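Local coordinates for protein putative decarboxylase involved in desferrioxamine biosynthesis (Erwinia amylovora, PDB 5O5C) that probably decarboxylates lysine with the help of pyridoxal 5'-phosphate, on the pathway to the siderophore desferrioxamine E, at residues Gly164-Gly169 with Val336-Phe341; Val297-Gly302 with Asp322-Asp327. One frame throughout, in Å; residues are numbered along the deposited sequence.

Interaction 1: residues Gly164-Gly169 with Val336-Phe341; sequences GIFTSG and VSCGAF. With PLP (pyridoxal-5'-phosphate), chain H.
The Phe166 ring takes the methyl group of Ala340 over one face, a CH-pi contact with CB 4.2 Å from the ring centroid and almost on its normal. At the edge lie Cys338 SG, beside Phe166 CE2, and a water. Gly339 O approaches obliquely, 3.2 Å from Phe166 CD2, and the ring of Tyr328 also meets Phe166, their planes at about 25°. The Phe341 ring, on the face of the sheet shared with Ile165 and Thr167, meets Ile165 CG2 at its edge. With CG anti to the backbone N (chi1 175°), it leads away toward helix 170-189. Between the rings the strands run antiparallel: Ile165 N bonds to Phe341 O and Phe341 N to Ile165 O, both 2.9 Å. Gly164, Gly339 and Gly169, lacking side chains, let the backbones approach each other and PLP closely. Two direct amide bonds thus hold the Ile165-Phe341 end; toward Gly339 one remains, Thr167 N to Gly339 O at 3.0 Å, and the water sits between Gly339 N (3.1 Å), which donates to it, and Thr167 O (2.7 Å). The segment ends in Gly169, N-cap of the helix whose first amides, Gly170 N and Thr171 N, are hydrogen-bonded to PLP, probably through its phosphate.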
# COMPACT_ATOMS: atom_id res chain seq x y z
N GLY B 164 -3.39 -16.74 1.46
CA GLY B 164 -3.47 -15.35 0.95
C GLY B 164 -2.59 -14.36 1.65
O GLY B 164 -1.80 -14.72 2.51
N ILE B 165 -2.75 -13.09 1.31
CA ILE B 165 -1.88 -12.07 1.81
C ILE B 165 -2.62 -10.73 1.83
O ILE B 165 -3.53 -10.50 1.06
CB ILE B 165 -0.61 -12.03 0.95
CG1 ILE B 165 0.32 -10.93 1.37
CG2 ILE B 165 -0.94 -11.89 -0.52
CD1 ILE B 165 1.11 -11.25 2.59
N PHE B 166 -2.26 -9.86 2.76
CA PHE B 166 -2.81 -8.54 2.76
C PHE B 166 -1.95 -7.67 1.81
O PHE B 166 -0.71 -7.70 1.84
CB PHE B 166 -2.88 -7.98 4.15
CG PHE B 166 -4.12 -8.34 4.92
CD1 PHE B 166 -4.22 -9.54 5.61
CD2 PHE B 166 -5.18 -7.42 5.03
CE1 PHE B 166 -5.37 -9.87 6.31
CE2 PHE B 166 -6.34 -7.74 5.75
CZ PHE B 166 -6.43 -8.95 6.40
N THR B 167 -2.64 -6.87 1.01
CA THR B 167 -2.05 -5.92 0.08
C THR B 167 -2.58 -4.54 0.32
O THR B 167 -3.42 -4.37 1.16
CB THR B 167 -2.52 -6.24 -1.32
OG1 THR B 167 -3.93 -6.06 -1.33
CG2 THR B 167 -2.19 -7.66 -1.66
N SER B 168 -2.18 -3.57 -0.52
CA SER B 168 -2.60 -2.20 -0.34
C SER B 168 -4.04 -2.02 -0.63
O SER B 168 -4.66 -1.07 -0.17
CB SER B 168 -1.81 -1.22 -1.21
OG SER B 168 -1.74 -1.51 -2.57
N GLY B 169 -4.56 -2.94 -1.44
CA GLY B 169 -5.93 -2.91 -1.82
C GLY B 169 -6.12 -3.66 -3.11
O GLY B 169 -5.20 -4.35 -3.65
N VAL B 336 -8.88 2.50 5.29
CA VAL B 336 -7.89 2.27 4.24
C VAL B 336 -6.51 2.29 4.88
O VAL B 336 -6.25 3.22 5.67
CB VAL B 336 -7.95 3.37 3.19
CG1 VAL B 336 -6.98 3.05 2.04
CG2 VAL B 336 -9.36 3.56 2.66
N SER B 337 -5.61 1.33 4.64
CA SER B 337 -5.71 0.17 3.74
C SER B 337 -6.13 -1.09 4.51
O SER B 337 -5.77 -1.29 5.71
CB SER B 337 -4.35 -0.11 3.11
OG SER B 337 -3.34 0.04 4.10
N CYS B 338 -7.00 -1.84 3.89
CA CYS B 338 -7.42 -3.12 4.40
C CYS B 338 -8.00 -3.94 3.26
O CYS B 338 -9.14 -3.80 2.86
CB CYS B 338 -8.41 -2.94 5.52
SG CYS B 338 -8.42 -4.34 6.66
N GLY B 339 -7.18 -4.79 2.71
CA GLY B 339 -7.56 -5.60 1.62
C GLY B 339 -6.57 -6.69 1.46
O GLY B 339 -5.45 -6.61 1.96
N ALA B 340 -7.02 -7.72 0.79
CA ALA B 340 -6.28 -8.96 0.69
C ALA B 340 -6.58 -9.73 -0.58
O ALA B 340 -7.65 -9.55 -1.21
CB ALA B 340 -6.57 -9.84 1.90
N PHE B 341 -5.60 -10.57 -0.93
CA PHE B 341 -5.58 -11.42 -2.13
C PHE B 341 -5.49 -12.89 -1.74
O PHE B 341 -4.67 -13.26 -0.92
CB PHE B 341 -4.38 -11.05 -2.97
CG PHE B 341 -4.19 -11.91 -4.14
CD1 PHE B 341 -5.08 -11.86 -5.17
CD2 PHE B 341 -3.17 -12.85 -4.18
CE1 PHE B 341 -4.98 -12.70 -6.25
CE2 PHE B 341 -3.03 -13.67 -5.29
CZ PHE B 341 -3.96 -13.61 -6.31
N1 PLP H . -12.22 -4.30 -8.04
C2 PLP H . -13.47 -3.83 -7.86
C2A PLP H . -14.66 -4.69 -8.17
C3 PLP H . -13.65 -2.47 -7.34
O3 PLP H . -14.90 -1.94 -7.14
C4 PLP H . -12.41 -1.72 -7.05
C4A PLP H . -12.45 -0.32 -6.59
C5 PLP H . -11.10 -2.34 -7.29
C6 PLP H . -11.09 -3.62 -7.81
C5A PLP H . -9.83 -1.57 -7.00
O4P PLP H . -9.78 -1.51 -5.57
P PLP H . -8.78 -0.63 -4.66
O1P PLP H . -9.27 0.77 -4.82
O2P PLP H . -9.03 -1.12 -3.26
O3P PLP H . -7.37 -0.80 -5.11
O HOH W 1 -4.39 -3.97 3.68

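Interaction 2: residues Val297-Gly302 with Asp322-Asp327. With PLP (pyridoxal-5'-phosphate), chain H.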
# COMPACT_ATOMS: atom_id res chain seq x y z
N VAL B 297 -11.81 -14.40 -9.19
CA VAL B 297 -13.01 -13.69 -8.75
C VAL B 297 -12.62 -12.35 -8.16
O VAL B 297 -11.89 -12.31 -7.17
CB VAL B 297 -13.85 -14.55 -7.79
CG1 VAL B 297 -14.94 -13.74 -7.11
CG2 VAL B 297 -14.47 -15.65 -8.59
N ASP B 298 -13.04 -11.25 -8.79
CA ASP B 298 -12.86 -9.90 -8.21
C ASP B 298 -14.03 -9.62 -7.31
O ASP B 298 -15.12 -9.30 -7.77
CB ASP B 298 -12.64 -8.86 -9.29
CG ASP B 298 -12.35 -7.48 -8.75
OD1 ASP B 298 -12.46 -7.22 -7.54
OD2 ASP B 298 -12.03 -6.62 -9.55
N ALA B 299 -13.80 -9.71 -6.01
CA ALA B 299 -14.85 -9.54 -5.01
C ALA B 299 -14.67 -8.28 -4.15
O ALA B 299 -15.07 -8.21 -2.99
CB ALA B 299 -14.94 -10.78 -4.16
N ALA B 300 -14.07 -7.25 -4.71
CA ALA B 300 -13.57 -6.19 -3.90
C ALA B 300 -14.73 -5.56 -3.14
O ALA B 300 -14.63 -5.25 -1.94
CB ALA B 300 -12.83 -5.17 -4.76
N TYR B 301 -15.84 -5.42 -3.85
CA TYR B 301 -17.06 -4.89 -3.30
C TYR B 301 -17.89 -6.03 -2.74
O TYR B 301 -18.38 -5.97 -1.60
CB TYR B 301 -17.78 -4.14 -4.42
CG TYR B 301 -19.15 -3.54 -4.18
CD1 TYR B 301 -19.65 -3.27 -2.90
CD2 TYR B 301 -19.94 -3.20 -5.27
CE1 TYR B 301 -20.91 -2.69 -2.74
CE2 TYR B 301 -21.20 -2.67 -5.13
CZ TYR B 301 -21.68 -2.41 -3.88
OH TYR B 301 -22.94 -1.86 -3.82
N GLY B 302 -18.04 -7.08 -3.52
CA GLY B 302 -18.95 -8.19 -3.17
C GLY B 302 -18.65 -8.98 -1.91
O GLY B 302 -19.57 -9.59 -1.34
N ASP B 322 -9.68 -19.77 -8.82
CA ASP B 322 -8.25 -20.00 -8.61
C ASP B 322 -7.66 -18.91 -7.72
O ASP B 322 -6.78 -19.22 -6.85
CB ASP B 322 -7.53 -20.12 -9.95
CG ASP B 322 -7.98 -21.33 -10.70
OD1 ASP B 322 -7.70 -22.40 -10.19
OD2 ASP B 322 -8.68 -21.20 -11.73
N SER B 323 -8.15 -17.66 -7.91
CA SER B 323 -7.92 -16.52 -6.97
C SER B 323 -9.11 -15.65 -6.67
O SER B 323 -10.08 -15.64 -7.41
CB SER B 323 -6.85 -15.57 -7.49
OG SER B 323 -7.13 -15.19 -8.82
N VAL B 324 -8.99 -14.88 -5.58
CA VAL B 324 -10.06 -14.02 -5.11
C VAL B 324 -9.45 -12.74 -4.54
O VAL B 324 -8.48 -12.80 -3.71
CB VAL B 324 -10.96 -14.64 -4.00
CG1 VAL B 324 -12.14 -13.72 -3.70
CG2 VAL B 324 -11.51 -15.99 -4.36
N THR B 325 -9.99 -11.61 -4.96
CA THR B 325 -9.65 -10.34 -4.35
C THR B 325 -10.79 -9.85 -3.46
O THR B 325 -11.96 -9.87 -3.85
CB THR B 325 -9.34 -9.23 -5.36
OG1 THR B 325 -10.54 -8.90 -6.07
CG2 THR B 325 -8.39 -9.61 -6.26
N VAL B 326 -10.42 -9.31 -2.32
CA VAL B 326 -11.35 -8.92 -1.27
C VAL B 326 -10.96 -7.55 -0.70
O VAL B 326 -9.80 -7.40 -0.31
CB VAL B 326 -11.22 -9.96 -0.13
CG1 VAL B 326 -11.96 -9.51 1.10
CG2 VAL B 326 -11.73 -11.30 -0.57
N ASP B 327 -11.91 -6.58 -0.57
CA ASP B 327 -11.61 -5.26 0.06
C ASP B 327 -12.40 -5.05 1.33
O ASP B 327 -13.59 -4.80 1.28
CB ASP B 327 -11.88 -4.03 -0.82
CG ASP B 327 -10.73 -3.63 -1.69
OD1 ASP B 327 -9.67 -4.23 -1.70
OD2 ASP B 327 -10.93 -2.66 -2.43
N1 PLP H . -12.22 -4.30 -8.04
C2 PLP H . -13.47 -3.83 -7.86
C2A PLP H . -14.66 -4.69 -8.17
C3 PLP H . -13.65 -2.47 -7.34
O3 PLP H . -14.90 -1.94 -7.14
C4 PLP H . -12.41 -1.72 -7.05
C4A PLP H . -12.45 -0.32 -6.59
C5 PLP H . -11.10 -2.34 -7.29
C6 PLP H . -11.09 -3.62 -7.81
C5A PLP H . -9.83 -1.57 -7.00
O4P PLP H . -9.78 -1.51 -5.57
P PLP H . -8.78 -0.63 -4.66
O1P PLP H . -9.27 0.77 -4.82
O2P PLP H . -9.03 -1.12 -3.26
O3P PLP H . -7.37 -0.80 -5.11
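Val297 N donates to Ser323 O at 2.8 Å in an almost straight bond (171° at the hydrogen), the first tie between two parallel strands. Thr325 N then bonds to Val297 O at 3.0 Å and Ala299 N to Thr325 O at 2.8 Å, while Val297, Ala299 and Val324 fill one face with apolar groups. On the other face the Asp298 and Thr325 side chains cross obliquely, with Thr325 OG1 2.9 Å from Asp298 OD1. Ala300 N donates to the same OD1 at 3.3 Å, nearly along its C-O axis, closing an Asx turn. Asp298 CG is anti to the backbone N (chi1 -175°), which carries the carboxylate on toward the cofactor; both oxygens lie near PLP N1, OD2 the closer at 2.8 Å. Aspartate suits this place because its carboxylate can face the pyridine nitrogen while OD1 also shapes the turn. Asn174, also in the PLP pocket, bonds OD2 through ND2 and, weakly, Thr325 OG1 through OD1. The small methyl of Ala300 sits over the ring face, CB 3.4 Å from PLP C2. At the C-terminal end of strand 323-327, Asp327 OD2 comes within 2.6 Å of PLP O2P. Cofactor-binding residues gathered at the C-terminal ends of parallel strands, with an aspartate at the pyridine nitrogen, are characteristic of the aspartate aminotransferase fold (fold type I) of PLP enzymes.

In the fold
From the N terminus, strand 163-167 comes first and leads into helix 170-189; the chain then builds most of the sheet before 336-341 returns to it, so interaction 1 closes a loop of 166 residues. Interaction 2 is nested inside that loop and closes a much shorter one, the 19 residues of coil between 302 and 322. Strands 339-343 and 323-327 are neighbours, joined by a probable hydrogen bond from Val326 N to Ala340 O (3.0 Å), so the contacts span four adjacent strands of the sheet, from 163-167, the outermost within the chain, to 294-299. Gly169 also packs on Asp327, which brings the helix start of interaction 1 and the strand end of interaction 2 together around the same PLP.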